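Local coordinates for Zn-dependent hydrolase of metallo-beta-lactamase superfamily TM0207 (Thermotoga maritima, PDB 1VJN), which probably acts as a zinc-dependent metallo-hydrolase, although its natural substrate and exact reaction are not established, at residues V33-D38 and V118-D123; V53-Q58 and N63-V68; V144-T149 and D187-L192. One frame throughout, in Å; residues are numbered along the deposited sequence.

Overall arrangement
All three contacts lie in one two-sheet metallo-hydrolase fold, and contacts 1 and 2 are the closest pair, their centres about 9 Å apart. Strands 30-34 and 52-54 are neighbours in the six-stranded sheet, and Asp35 is hydrogen-bonded to both Thr54 and Ser56. Along the chain, contact 2 is nested inside the loop that contact 1 closes; contact 3 follows both. Contact 1 spans the two sheets, and its strand 116-120 runs beside strand 141-145 of contact 3, whose centre is about 17 Å away. Contacts 2 and 3 are separated by about 25 Å between centres. Contacts 1 and 2 thus lie together around the probable metal site, whereas contact 3 packs a short helix against the outside of the eight-stranded sheet.

Contact 1 of 3, residues V33-D38 and V118-D123; sequences VTDPFD and VCHLGD
Asp35 OD2, 3.5 Å from His120 CE1 across the contact, is gripped by two hydrogen bonds: one to the hydroxyl of Ser56 and one from a bound water, whose oxygen is 2.9 Å from Asp35 OD2. The site lies at the ends of two strands that face each other across the sandwich of the metallo-beta-lactamase fold, strand 30-34 from the six-stranded sheet and strand 116-120 from the eight-stranded one. No direct hydrogen bond joins the segments, and the water provides one polar link, donating also to Asp123 OD1 in a weak bond of 3.0 Å. Asp123 follows Gly122 in a Gly-Asp pair, and its place after the strand is consistent with the aspartate that binds metal in related enzymes.

The imidazole of His120 reaches back toward strand 30-34, its CG anti to the backbone N (chi1 -173°). Thr34 and His120 point at one another from the two sheets, and the closest approach is 3.4 Å between Thr34 OG1 and His120 CD2, oblique to the ring. Asp35 approaches the other side of NE2, at CE1, with its carboxylate plane turned 69° from that of the ring. Between these two neighbours, His120 NE2 is bonded to the carbonyl of Ala21, which also takes the Thr34 hydroxyl; Thr34 OG1 in turn meets the backbone N of Phe23. A single carbonyl, that of Ala21, thus ties both strands to the turn before strand 22-27. The ring is also held at ND1, on the side nearer its own backbone: after His120 the chain turns, and Gly122 N donates to His120 ND1 at 3.1 Å, lying 31° out of the imidazole plane.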
ATOM      1  N   VAL A  33      -0.527   1.562  10.521  1.00 16.52           N
ATOM      2  CA  VAL A  33      -0.628   2.771   9.713  1.00 18.84           C
ATOM      3  C   VAL A  33       0.622   2.910   8.824  1.00 18.08           C
ATOM      4  O   VAL A  33       1.768   2.852   9.296  1.00 17.22           O
ATOM      5  CB  VAL A  33      -0.876   4.033  10.565  1.00 17.26           C
ATOM      6  CG1 VAL A  33      -1.013   5.305   9.639  1.00 24.00           C
ATOM      7  CG2 VAL A  33      -2.126   3.874  11.407  1.00 23.47           C
ATOM      8  N   THR A  34       0.408   3.008   7.522  1.00 18.91           N
ATOM      9  CA  THR A  34       1.499   3.233   6.584  1.00 18.13           C
ATOM     10  C   THR A  34       1.652   4.694   6.290  1.00 20.14           C
ATOM     11  O   THR A  34       0.669   5.380   6.181  1.00 19.73           O
ATOM     12  CB  THR A  34       1.246   2.565   5.263  1.00 19.63           C
ATOM     13  OG1 THR A  34       0.070   3.126   4.660  1.00 17.62           O
ATOM     14  CG2 THR A  34       0.916   1.100   5.507  1.00 19.06           C
ATOM     15  N   ASP A  35       2.894   5.147   6.155  1.00 20.82           N
ATOM     16  CA  ASP A  35       3.224   6.444   5.592  1.00 23.04           C
ATOM     17  C   ASP A  35       2.295   7.600   6.012  1.00 21.63           C
ATOM     18  O   ASP A  35       1.650   8.217   5.141  1.00 24.28           O
ATOM     19  CB  ASP A  35       3.208   6.341   4.074  1.00 23.77           C
ATOM     20  CG  ASP A  35       4.372   5.522   3.496  1.00 31.05           C
ATOM     21  OD1 ASP A  35       5.145   4.895   4.236  1.00 29.16           O
ATOM     22  OD2 ASP A  35       4.597   5.465   2.270  1.00 32.68           O
ATOM     23  N   PRO A  36       2.201   7.911   7.308  1.00 26.30           N
ATOM     24  CA  PRO A  36       1.341   9.012   7.741  1.00 27.75           C
ATOM     25  C   PRO A  36       1.948  10.355   7.336  1.00 29.24           C
ATOM     26  O   PRO A  36       3.127  10.414   7.041  1.00 30.52           O
ATOM     27  CB  PRO A  36       1.257   8.833   9.273  1.00 28.59           C
ATOM     28  CG  PRO A  36       2.421   7.998   9.655  1.00 27.54           C
ATOM     29  CD  PRO A  36       2.913   7.291   8.439  1.00 25.18           C
ATOM     30  N   PHE A  37       1.157  11.419   7.331  1.00 33.81           N
ATOM     31  CA  PHE A  37       1.614  12.758   6.896  1.00 37.14           C
ATOM     32  C   PHE A  37       0.976  13.822   7.774  1.00 41.45           C
ATOM     33  O   PHE A  37       0.143  13.482   8.618  1.00 42.08           O
ATOM     34  CB  PHE A  37       1.169  13.028   5.456  1.00 37.24           C
ATOM     35  CG  PHE A  37      -0.331  12.865   5.252  1.00 38.37           C
ATOM     36  CD1 PHE A  37      -1.232  13.815   5.751  1.00 38.35           C
ATOM     37  CD2 PHE A  37      -0.845  11.730   4.608  1.00 30.55           C
ATOM     38  CE1 PHE A  37      -2.621  13.657   5.593  1.00 41.14           C
ATOM     39  CE2 PHE A  37      -2.219  11.571   4.433  1.00 29.15           C
ATOM     40  CZ  PHE A  37      -3.117  12.535   4.926  1.00 36.78           C
ATOM     41  N   ASP A  38       1.341  15.096   7.554  1.00 47.11           N
ATOM     42  CA  ASP A  38       0.514  16.268   7.998  1.00 51.41           C
ATOM     43  C   ASP A  38       0.016  17.081   6.786  1.00 51.38           C
ATOM     44  O   ASP A  38      -1.021  17.751   6.840  1.00 53.27           O
ATOM     45  CB  ASP A  38       1.296  17.202   8.925  1.00 52.66           C
ATOM     46  CG  ASP A  38       1.910  16.482  10.128  1.00 61.71           C
ATOM     47  OD1 ASP A  38       1.461  15.359  10.468  1.00 67.13           O
ATOM     48  OD2 ASP A  38       2.859  16.973  10.788  1.00 64.04           O
ATOM     49  N   VAL A 118      -0.984  -8.505   2.570  1.00 17.43           N
ATOM     50  CA  VAL A 118      -1.202  -7.168   2.070  1.00 17.63           C
ATOM     51  C   VAL A 118       0.150  -6.577   1.792  1.00 17.38           C
ATOM     52  O   VAL A 118       1.075  -6.749   2.607  1.00 18.05           O
ATOM     53  CB  VAL A 118      -1.954  -6.304   3.105  1.00 20.17           C
ATOM     54  CG1 VAL A 118      -2.212  -4.894   2.546  1.00 20.42           C
ATOM     55  CG2 VAL A 118      -3.266  -6.977   3.514  1.00 24.63           C
ATOM     56  N   CYS A 119       0.271  -5.895   0.653  1.00 19.28           N
ATOM     57  CA  CYS A 119       1.521  -5.242   0.222  1.00 20.28           C
ATOM     58  C   CYS A 119       1.356  -3.765  -0.107  1.00 18.16           C
ATOM     59  O   CYS A 119       0.623  -3.387  -1.001  1.00 18.55           O
ATOM     60  CB  CYS A 119       2.121  -5.948  -1.017  1.00 23.95           C
ATOM     61  SG  CYS A 119       3.756  -5.353  -1.518  1.00 22.60           S
ATOM     62  N   HIS A 120       2.151  -2.941   0.557  1.00 16.95           N
ATOM     63  CA  HIS A 120       2.211  -1.529   0.253  1.00 16.79           C
ATOM     64  C   HIS A 120       3.508  -1.285  -0.479  1.00 17.73           C
ATOM     65  O   HIS A 120       4.608  -1.409   0.080  1.00 15.52           O
ATOM     66  CB  HIS A 120       2.208  -0.746   1.552  1.00 17.93           C
ATOM     67  CG  HIS A 120       2.103   0.734   1.393  1.00 22.59           C
ATOM     68  ND1 HIS A 120       3.134   1.512   0.907  1.00 18.48           N
ATOM     69  CD2 HIS A 120       1.123   1.591   1.765  1.00 17.41           C
ATOM     70  CE1 HIS A 120       2.759   2.779   0.931  1.00 30.43           C
ATOM     71  NE2 HIS A 120       1.558   2.857   1.485  1.00 22.65           N
ATOM     72  N   LEU A 121       3.405  -0.852  -1.717  1.00 16.59           N
ATOM     73  CA  LEU A 121       4.601  -0.728  -2.527  1.00 17.14           C
ATOM     74  C   LEU A 121       5.404   0.575  -2.382  1.00 20.42           C
ATOM     75  O   LEU A 121       6.466   0.702  -2.987  1.00 22.38           O
ATOM     76  CB  LEU A 121       4.246  -0.997  -3.971  1.00 17.23           C
ATOM     77  CG  LEU A 121       4.003  -2.483  -4.364  1.00 14.37           C
ATOM     78  CD1 LEU A 121       3.473  -2.527  -5.791  1.00 17.46           C
ATOM     79  CD2 LEU A 121       5.245  -3.393  -4.220  1.00 20.35           C
ATOM     80  N   GLY A 122       4.921   1.525  -1.596  1.00 19.66           N
ATOM     81  CA  GLY A 122       5.621   2.777  -1.366  1.00 22.08           C
ATOM     82  C   GLY A 122       5.562   3.610  -2.655  1.00 21.13           C
ATOM     83  O   GLY A 122       4.543   3.674  -3.306  1.00 23.58           O
ATOM     84  N   ASP A 123       6.690   4.225  -3.008  1.00 20.45           N
ATOM     85  CA  ASP A 123       6.847   5.044  -4.202  1.00 16.80           C
ATOM     86  C   ASP A 123       7.670   4.286  -5.235  1.00 16.66           C
ATOM     87  O   ASP A 123       8.540   4.826  -5.881  1.00 23.19           O
ATOM     88  CB  ASP A 123       7.551   6.312  -3.772  1.00 20.99           C
ATOM     89  CG  ASP A 123       6.689   7.135  -2.818  1.00 30.46           C
ATOM     90  OD1 ASP A 123       5.499   7.323  -3.117  1.00 40.47           O
ATOM     91  OD2 ASP A 123       7.079   7.595  -1.745  1.00 47.78           O
TER
HETATM   92  O   HOH W   1       4.518   6.002  -0.595  1.00 44.96           O

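Contact 2 of 3, residues V53-Q58 and N63-V68; sequences VTESHQ and NAHHLV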
ATOM      1  N   VAL A  53       3.509   1.564  12.946  1.00 16.18           N
ATOM      2  CA  VAL A  53       3.597   2.533  11.876  1.00 15.71           C
ATOM      3  C   VAL A  53       4.737   2.118  10.966  1.00 17.37           C
ATOM      4  O   VAL A  53       5.870   1.921  11.431  1.00 18.07           O
ATOM      5  CB  VAL A  53       3.836   3.971  12.405  1.00 14.77           C
ATOM      6  CG1 VAL A  53       4.102   4.928  11.265  1.00 21.53           C
ATOM      7  CG2 VAL A  53       2.663   4.460  13.215  1.00 15.74           C
ATOM      8  N   THR A  54       4.466   1.985   9.668  1.00 15.55           N
ATOM      9  CA  THR A  54       5.581   1.812   8.714  1.00 17.65           C
ATOM     10  C   THR A  54       5.855   3.045   7.829  1.00 20.35           C
ATOM     11  O   THR A  54       4.943   3.805   7.516  1.00 19.95           O
ATOM     12  CB  THR A  54       5.297   0.647   7.806  1.00 19.04           C
ATOM     13  OG1 THR A  54       4.107   0.915   7.060  1.00 17.52           O
ATOM     14  CG2 THR A  54       5.045  -0.686   8.598  1.00 18.06           C
ATOM     15  N   GLU A  55       7.112   3.193   7.383  1.00 22.03           N
ATOM     16  CA  GLU A  55       7.526   4.312   6.552  1.00 21.50           C
ATOM     17  C   GLU A  55       8.330   3.790   5.393  1.00 17.54           C
ATOM     18  O   GLU A  55       9.421   3.292   5.594  1.00 16.95           O
ATOM     19  CB  GLU A  55       8.453   5.276   7.332  1.00 20.76           C
ATOM     20  CG  GLU A  55       7.914   5.851   8.639  1.00 33.06           C
ATOM     21  CD  GLU A  55       6.953   7.011   8.488  1.00 47.12           C
ATOM     22  OE1 GLU A  55       6.586   7.415   7.335  1.00 51.15           O
ATOM     23  OE2 GLU A  55       6.580   7.525   9.570  1.00 52.61           O
ATOM     24  N   SER A  56       7.828   3.978   4.195  1.00 17.31           N
ATOM     25  CA  SER A  56       8.501   3.614   2.979  1.00 19.63           C
ATOM     26  C   SER A  56       9.792   4.384   2.694  1.00 21.29           C
ATOM     27  O   SER A  56      10.678   3.851   2.013  1.00 20.77           O
ATOM     28  CB  SER A  56       7.520   3.727   1.812  1.00 17.37           C
ATOM     29  OG  SER A  56       7.183   5.056   1.590  1.00 28.66           O
ATOM     30  N   HIS A  57       9.913   5.616   3.202  1.00 22.40           N
ATOM     31  CA  HIS A  57      11.132   6.390   3.060  1.00 27.60           C
ATOM     32  C   HIS A  57      11.266   7.397   4.208  1.00 32.47           C
ATOM     33  O   HIS A  57      10.292   7.685   4.891  1.00 32.22           O
ATOM     34  CB  HIS A  57      11.179   7.101   1.721  1.00 29.92           C
ATOM     35  CG  HIS A  57       9.979   7.927   1.437  1.00 34.12           C
ATOM     36  ND1 HIS A  57       8.806   7.385   0.960  1.00 34.00           N
ATOM     37  CD2 HIS A  57       9.743   9.250   1.613  1.00 40.68           C
ATOM     38  CE1 HIS A  57       7.897   8.337   0.855  1.00 39.96           C
ATOM     39  NE2 HIS A  57       8.445   9.480   1.223  1.00 36.35           N
ATOM     40  N   GLN A  58      12.467   7.900   4.444  1.00 38.83           N
ATOM     41  CA  GLN A  58      12.694   8.803   5.605  1.00 44.89           C
ATOM     42  C   GLN A  58      12.345  10.246   5.274  1.00 48.10           C
ATOM     43  O   GLN A  58      12.346  10.623   4.113  1.00 50.53           O
ATOM     44  CB  GLN A  58      14.130   8.709   6.102  1.00 46.33           C
ATOM     45  CG  GLN A  58      14.529   7.298   6.543  1.00 54.62           C
ATOM     46  CD  GLN A  58      15.109   7.258   7.951  1.00 63.29           C
ATOM     47  OE1 GLN A  58      16.025   8.013   8.265  1.00 71.10           O
ATOM     48  NE2 GLN A  58      14.576   6.379   8.799  1.00 65.13           N
ATOM     49  N   ASN A  63       9.328  14.445  11.049  1.00 59.55           N
ATOM     50  CA  ASN A  63       8.484  13.434  11.682  1.00 59.84           C
ATOM     51  C   ASN A  63       7.018  13.537  11.247  1.00 58.94           C
ATOM     52  O   ASN A  63       6.248  14.339  11.769  1.00 58.41           O
ATOM     53  CB  ASN A  63       8.601  13.511  13.215  1.00 61.40           C
ATOM     54  CG  ASN A  63       7.828  12.388  13.930  1.00 64.40           C
ATOM     55  OD1 ASN A  63       7.005  11.700  13.325  1.00 63.93           O
ATOM     56  ND2 ASN A  63       8.090  12.215  15.229  1.00 64.68           N
ATOM     57  N   ALA A  64       6.655  12.697  10.284  1.00 58.19           N
ATOM     58  CA  ALA A  64       5.270  12.536   9.835  1.00 58.87           C
ATOM     59  C   ALA A  64       4.323  12.036  10.951  1.00 58.42           C
ATOM     60  O   ALA A  64       3.183  12.537  11.108  1.00 57.58           O
ATOM     61  CB  ALA A  64       5.232  11.544   8.643  1.00 58.01           C
ATOM     62  N   HIS A  65       4.833  11.057  11.715  1.00 56.89           N
ATOM     63  CA  HIS A  65       4.023  10.183  12.574  1.00 54.38           C
ATOM     64  C   HIS A  65       3.846  10.680  13.996  1.00 54.52           C
ATOM     65  O   HIS A  65       3.284   9.965  14.824  1.00 54.38           O
ATOM     66  CB  HIS A  65       4.575   8.735  12.583  1.00 51.69           C
ATOM     67  CG  HIS A  65       5.894   8.580  13.265  1.00 47.69           C
ATOM     68  ND1 HIS A  65       7.041   8.230  12.586  1.00 49.16           N
ATOM     69  CD2 HIS A  65       6.256   8.731  14.564  1.00 50.03           C
ATOM     70  CE1 HIS A  65       8.056   8.178  13.434  1.00 52.53           C
ATOM     71  NE2 HIS A  65       7.604   8.467  14.645  1.00 52.19           N
ATOM     72  N   HIS A  66       4.271  11.904  14.287  1.00 55.94           N
ATOM     73  CA  HIS A  66       4.093  12.444  15.653  1.00 56.11           C
ATOM     74  C   HIS A  66       2.607  12.722  16.065  1.00 53.40           C
ATOM     75  O   HIS A  66       2.331  13.014  17.222  1.00 49.90           O
ATOM     76  CB  HIS A  66       4.964  13.695  15.842  1.00 58.31           C
ATOM     77  CG  HIS A  66       4.345  14.944  15.302  1.00 65.05           C
ATOM     78  ND1 HIS A  66       4.388  15.278  13.964  1.00 66.88           N
ATOM     79  CD2 HIS A  66       3.646  15.928  15.919  1.00 68.16           C
ATOM     80  CE1 HIS A  66       3.749  16.420  13.783  1.00 71.43           C
ATOM     81  NE2 HIS A  66       3.288  16.834  14.952  1.00 73.38           N
ATOM     82  N   LEU A  67       1.661  12.624  15.127  1.00 51.39           N
ATOM     83  CA  LEU A  67       0.239  12.805  15.429  1.00 49.72           C
ATOM     84  C   LEU A  67      -0.626  11.519  15.379  1.00 47.07           C
ATOM     85  O   LEU A  67      -1.846  11.595  15.555  1.00 48.34           O
ATOM     86  CB  LEU A  67      -0.348  13.832  14.469  1.00 51.13           C
ATOM     87  CG  LEU A  67       0.171  15.266  14.606  1.00 57.80           C
ATOM     88  CD1 LEU A  67      -0.447  16.112  13.494  1.00 60.60           C
ATOM     89  CD2 LEU A  67      -0.121  15.893  15.992  1.00 60.75           C
ATOM     90  N   VAL A  68      -0.012  10.357  15.131  1.00 41.19           N
ATOM     91  CA  VAL A  68      -0.710   9.069  15.202  1.00 34.50           C
ATOM     92  C   VAL A  68      -0.790   8.717  16.677  1.00 28.55           C
ATOM     93  O   VAL A  68       0.121   9.014  17.409  1.00 25.76           O
ATOM     94  CB  VAL A  68       0.062   7.945  14.442  1.00 34.70           C
ATOM     95  CG1 VAL A  68      -0.640   6.594  14.567  1.00 31.57           C
ATOM     96  CG2 VAL A  68       0.226   8.291  12.972  1.00 34.36           C
TER
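Val53, on strand 52-54, and His65, in the irregular turn that follows, face each other with their CA atoms 7.7 Å apart, and no backbone hydrogen bond crosses between the two segments. The joint is made by side chains. Glu55, bent at its second torsion (chi2 -79°), carries its carboxylate to the edge of the His65 imidazole, where His65 ND1 donates to Glu55 OE2 at 3.1 Å. The bond is fairly straight, with an angle of 162° at the hydrogen. Glu55 OE2 lies almost exactly in the ring plane and is met nearly along its own C-O bond, while the carboxylate as a whole is turned 40° from the ring.

Asn63 OD1 sits over the centre of one face of the same ring, 3.2 Å above its plane. Beside the polar pair lies an apolar patch: Val53 CG1 rests 4.1 Å from His65 CB, and Val53 CG2 meets Val68 CG1 tip to tip.

Segment 53-58 runs into the HxHxDH signature of metallo-beta-lactamase relatives, which starts at His57; part of the motif between the two segments is not modelled. His57 ND1 donates to Ser56 OG at 2.9 Å, and that hydroxyl is also bonded to Asp35 OD2, which probably helps to orient the first histidine of the motif. The turn is braced within itself by His66 ND1, which donates to Asn63 O at 3.0 Å. With its ND1 serving as the donor to Glu55, His65 is held in rotation by the carboxylate, whose charge would probably also make the ring readier to carry a positive one.

Contact 3 of 3, residues V144-T149 and D187-L192; sequences VPVGGT and DDFLKL
One face of the Phe189 ring receives the Val146 CG1 methyl, which stands 3.7 Å from the centroid of the ring and only 12° off its normal, a clear CH-pi contact. At the far end of the ring Val144 CG1 comes in obliquely, 4.3 Å from Phe189 CZ, and Phe193 packs against the same phenyl edge-to-face. Val146 turns CG1 beside its backbone N, anti to the carbonyl carbon (chi1 -58° for this branch), which sets that methyl over the ring centre. The side chains of Val146 and Phe189 run roughly perpendicular.

In the metallo-hydrolase fold helices pack on the outside of the sheets, and here the short helix 187-190 packs against the end of strand 141-145 in the eight-stranded sheet and the residue after it. Ala157 of helix 154-163 touches all three side chains, and Ile169 and Pro171 of the adjoining strand 168-172 also reach the phenyl, completing a buried apolar setting.

With its first torsion extended (chi1 -177°), Phe189 carries its ring off the helix to the two valines. Leu192 N donates to Phe189 O at 3.0 Å.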
ATOM      1  N   VAL A 144      -0.690   0.011  -4.887  1.00 21.56           N
ATOM      2  CA  VAL A 144       0.300   0.181  -5.981  1.00 19.71           C
ATOM      3  C   VAL A 144       0.218   1.613  -6.567  1.00 18.52           C
ATOM      4  O   VAL A 144      -0.858   2.085  -6.856  1.00 19.13           O
ATOM      5  CB  VAL A 144       0.115  -0.942  -7.087  1.00 18.00           C
ATOM      6  CG1 VAL A 144      -1.205  -0.829  -7.759  1.00 20.04           C
ATOM      7  CG2 VAL A 144       1.178  -0.864  -8.172  1.00 20.32           C
ATOM      8  N   PRO A 145       1.354   2.321  -6.679  1.00 19.22           N
ATOM      9  CA  PRO A 145       1.387   3.624  -7.282  1.00 22.18           C
ATOM     10  C   PRO A 145       1.239   3.509  -8.798  1.00 19.12           C
ATOM     11  O   PRO A 145       1.720   2.545  -9.361  1.00 18.44           O
ATOM     12  CB  PRO A 145       2.794   4.145  -6.919  1.00 19.87           C
ATOM     13  CG  PRO A 145       3.617   2.952  -6.777  1.00 20.22           C
ATOM     14  CD  PRO A 145       2.700   1.909  -6.257  1.00 21.89           C
ATOM     15  N   VAL A 146       0.542   4.457  -9.427  1.00 18.75           N
ATOM     16  CA  VAL A 146       0.290   4.425 -10.852  1.00 19.60           C
ATOM     17  C   VAL A 146       0.422   5.770 -11.589  1.00 19.57           C
ATOM     18  O   VAL A 146       0.036   5.865 -12.754  1.00 21.69           O
ATOM     19  CB  VAL A 146      -1.153   3.891 -11.134  1.00 17.25           C
ATOM     20  CG1 VAL A 146      -1.341   2.487 -10.542  1.00 18.46           C
ATOM     21  CG2 VAL A 146      -2.255   4.871 -10.620  1.00 17.97           C
ATOM     22  N   GLY A 147       0.938   6.807 -10.933  1.00 20.10           N
ATOM     23  CA  GLY A 147       1.002   8.135 -11.559  1.00 20.88           C
ATOM     24  C   GLY A 147       2.087   8.376 -12.602  1.00 19.45           C
ATOM     25  O   GLY A 147       2.017   9.387 -13.301  1.00 15.44           O
ATOM     26  N   GLY A 148       3.131   7.538 -12.654  1.00 18.97           N
ATOM     27  CA  GLY A 148       4.055   7.504 -13.822  1.00 23.46           C
ATOM     28  C   GLY A 148       5.385   8.263 -13.973  1.00 28.52           C
ATOM     29  O   GLY A 148       6.228   7.905 -14.842  1.00 34.05           O
ATOM     30  N   THR A 149       5.613   9.294 -13.196  1.00 28.63           N
ATOM     31  CA  THR A 149       6.878  10.067 -13.362  1.00 26.31           C
ATOM     32  C   THR A 149       7.769   9.853 -12.134  1.00 26.09           C
ATOM     33  O   THR A 149       8.926   9.467 -12.239  1.00 24.83           O
ATOM     34  CB  THR A 149       6.486  11.536 -13.491  1.00 25.93           C
ATOM     35  OG1 THR A 149       5.842  11.709 -14.746  1.00 24.25           O
ATOM     36  CG2 THR A 149       7.670  12.488 -13.564  1.00 28.11           C
ATOM     37  N   ASP A 187      -7.691   6.800 -14.256  1.00 18.26           N
ATOM     38  CA  ASP A 187      -8.371   6.228 -15.425  1.00 21.74           C
ATOM     39  C   ASP A 187      -7.413   5.535 -16.403  1.00 22.83           C
ATOM     40  O   ASP A 187      -7.810   4.580 -17.068  1.00 17.17           O
ATOM     41  CB  ASP A 187      -9.157   7.308 -16.169  1.00 25.59           C
ATOM     42  CG  ASP A 187     -10.406   7.793 -15.400  1.00 36.36           C
ATOM     43  OD1 ASP A 187     -10.732   7.278 -14.289  1.00 42.05           O
ATOM     44  OD2 ASP A 187     -11.135   8.713 -15.861  1.00 50.97           O
ATOM     45  N   ASP A 188      -6.149   5.995 -16.486  1.00 23.42           N
ATOM     46  CA  ASP A 188      -5.153   5.341 -17.356  1.00 21.98           C
ATOM     47  C   ASP A 188      -4.787   3.945 -16.893  1.00 19.69           C
ATOM     48  O   ASP A 188      -4.422   3.095 -17.669  1.00 23.00           O
ATOM     49  CB  ASP A 188      -3.857   6.160 -17.417  1.00 24.28           C
ATOM     50  CG  ASP A 188      -4.007   7.434 -18.214  1.00 23.07           C
ATOM     51  OD1 ASP A 188      -5.142   7.795 -18.604  1.00 37.76           O
ATOM     52  OD2 ASP A 188      -3.034   8.156 -18.492  1.00 39.69           O
ATOM     53  N   PHE A 189      -4.829   3.711 -15.608  1.00 18.52           N
ATOM     54  CA  PHE A 189      -4.646   2.369 -15.076  1.00 16.55           C
ATOM     55  C   PHE A 189      -5.917   1.547 -15.248  1.00 15.04           C
ATOM     56  O   PHE A 189      -5.880   0.383 -15.669  1.00 18.20           O
ATOM     57  CB  PHE A 189      -4.249   2.522 -13.630  1.00 14.41           C
ATOM     58  CG  PHE A 189      -3.956   1.247 -12.918  1.00 16.04           C
ATOM     59  CD1 PHE A 189      -2.885   0.461 -13.279  1.00 16.23           C
ATOM     60  CD2 PHE A 189      -4.735   0.867 -11.809  1.00 19.45           C
ATOM     61  CE1 PHE A 189      -2.599  -0.686 -12.594  1.00 20.59           C
ATOM     62  CE2 PHE A 189      -4.456  -0.295 -11.127  1.00 21.01           C
ATOM     63  CZ  PHE A 189      -3.389  -1.068 -11.501  1.00 19.25           C
ATOM     64  N   LEU A 190      -7.067   2.140 -14.953  1.00 18.74           N
ATOM     65  CA  LEU A 190      -8.342   1.389 -15.008  1.00 19.77           C
ATOM     66  C   LEU A 190      -8.655   0.813 -16.387  1.00 19.55           C
ATOM     67  O   LEU A 190      -9.251  -0.258 -16.503  1.00 19.93           O
ATOM     68  CB  LEU A 190      -9.523   2.264 -14.556  1.00 19.41           C
ATOM     69  CG  LEU A 190      -9.394   2.868 -13.163  1.00 22.21           C
ATOM     70  CD1 LEU A 190     -10.639   3.697 -12.794  1.00 18.24           C
ATOM     71  CD2 LEU A 190      -9.135   1.797 -12.127  1.00 25.93           C
ATOM     72  N   LYS A 191      -8.289   1.537 -17.437  1.00 21.21           N
ATOM     73  CA  LYS A 191      -8.518   1.067 -18.793  1.00 21.14           C
ATOM     74  C   LYS A 191      -7.775  -0.247 -19.136  1.00 20.20           C
ATOM     75  O   LYS A 191      -8.075  -0.881 -20.133  1.00 18.89           O
ATOM     76  CB  LYS A 191      -8.217   2.163 -19.830  1.00 24.36           C
ATOM     77  CG  LYS A 191      -6.812   2.747 -19.780  1.00 35.74           C
ATOM     78  CD  LYS A 191      -6.178   2.950 -21.166  1.00 48.06           C
ATOM     79  CE  LYS A 191      -6.991   3.852 -22.096  1.00 52.50           C
ATOM     80  NZ  LYS A 191      -6.527   3.720 -23.539  1.00 57.60           N
ATOM     81  N   LEU A 192      -6.856  -0.687 -18.282  1.00 19.99           N
ATOM     82  CA  LEU A 192      -6.082  -1.888 -18.552  1.00 18.13           C
ATOM     83  C   LEU A 192      -6.737  -3.142 -18.019  1.00 18.92           C
ATOM     84  O   LEU A 192      -6.218  -4.242 -18.210  1.00 21.94           O
ATOM     85  CB  LEU A 192      -4.682  -1.726 -17.943  1.00 16.02           C
ATOM     86  CG  LEU A 192      -3.873  -0.527 -18.463  1.00 21.71           C
ATOM     87  CD1 LEU A 192      -2.549  -0.404 -17.666  1.00 27.79           C
ATOM     88  CD2 LEU A 192      -3.612  -0.607 -19.990  1.00 24.84           C
TER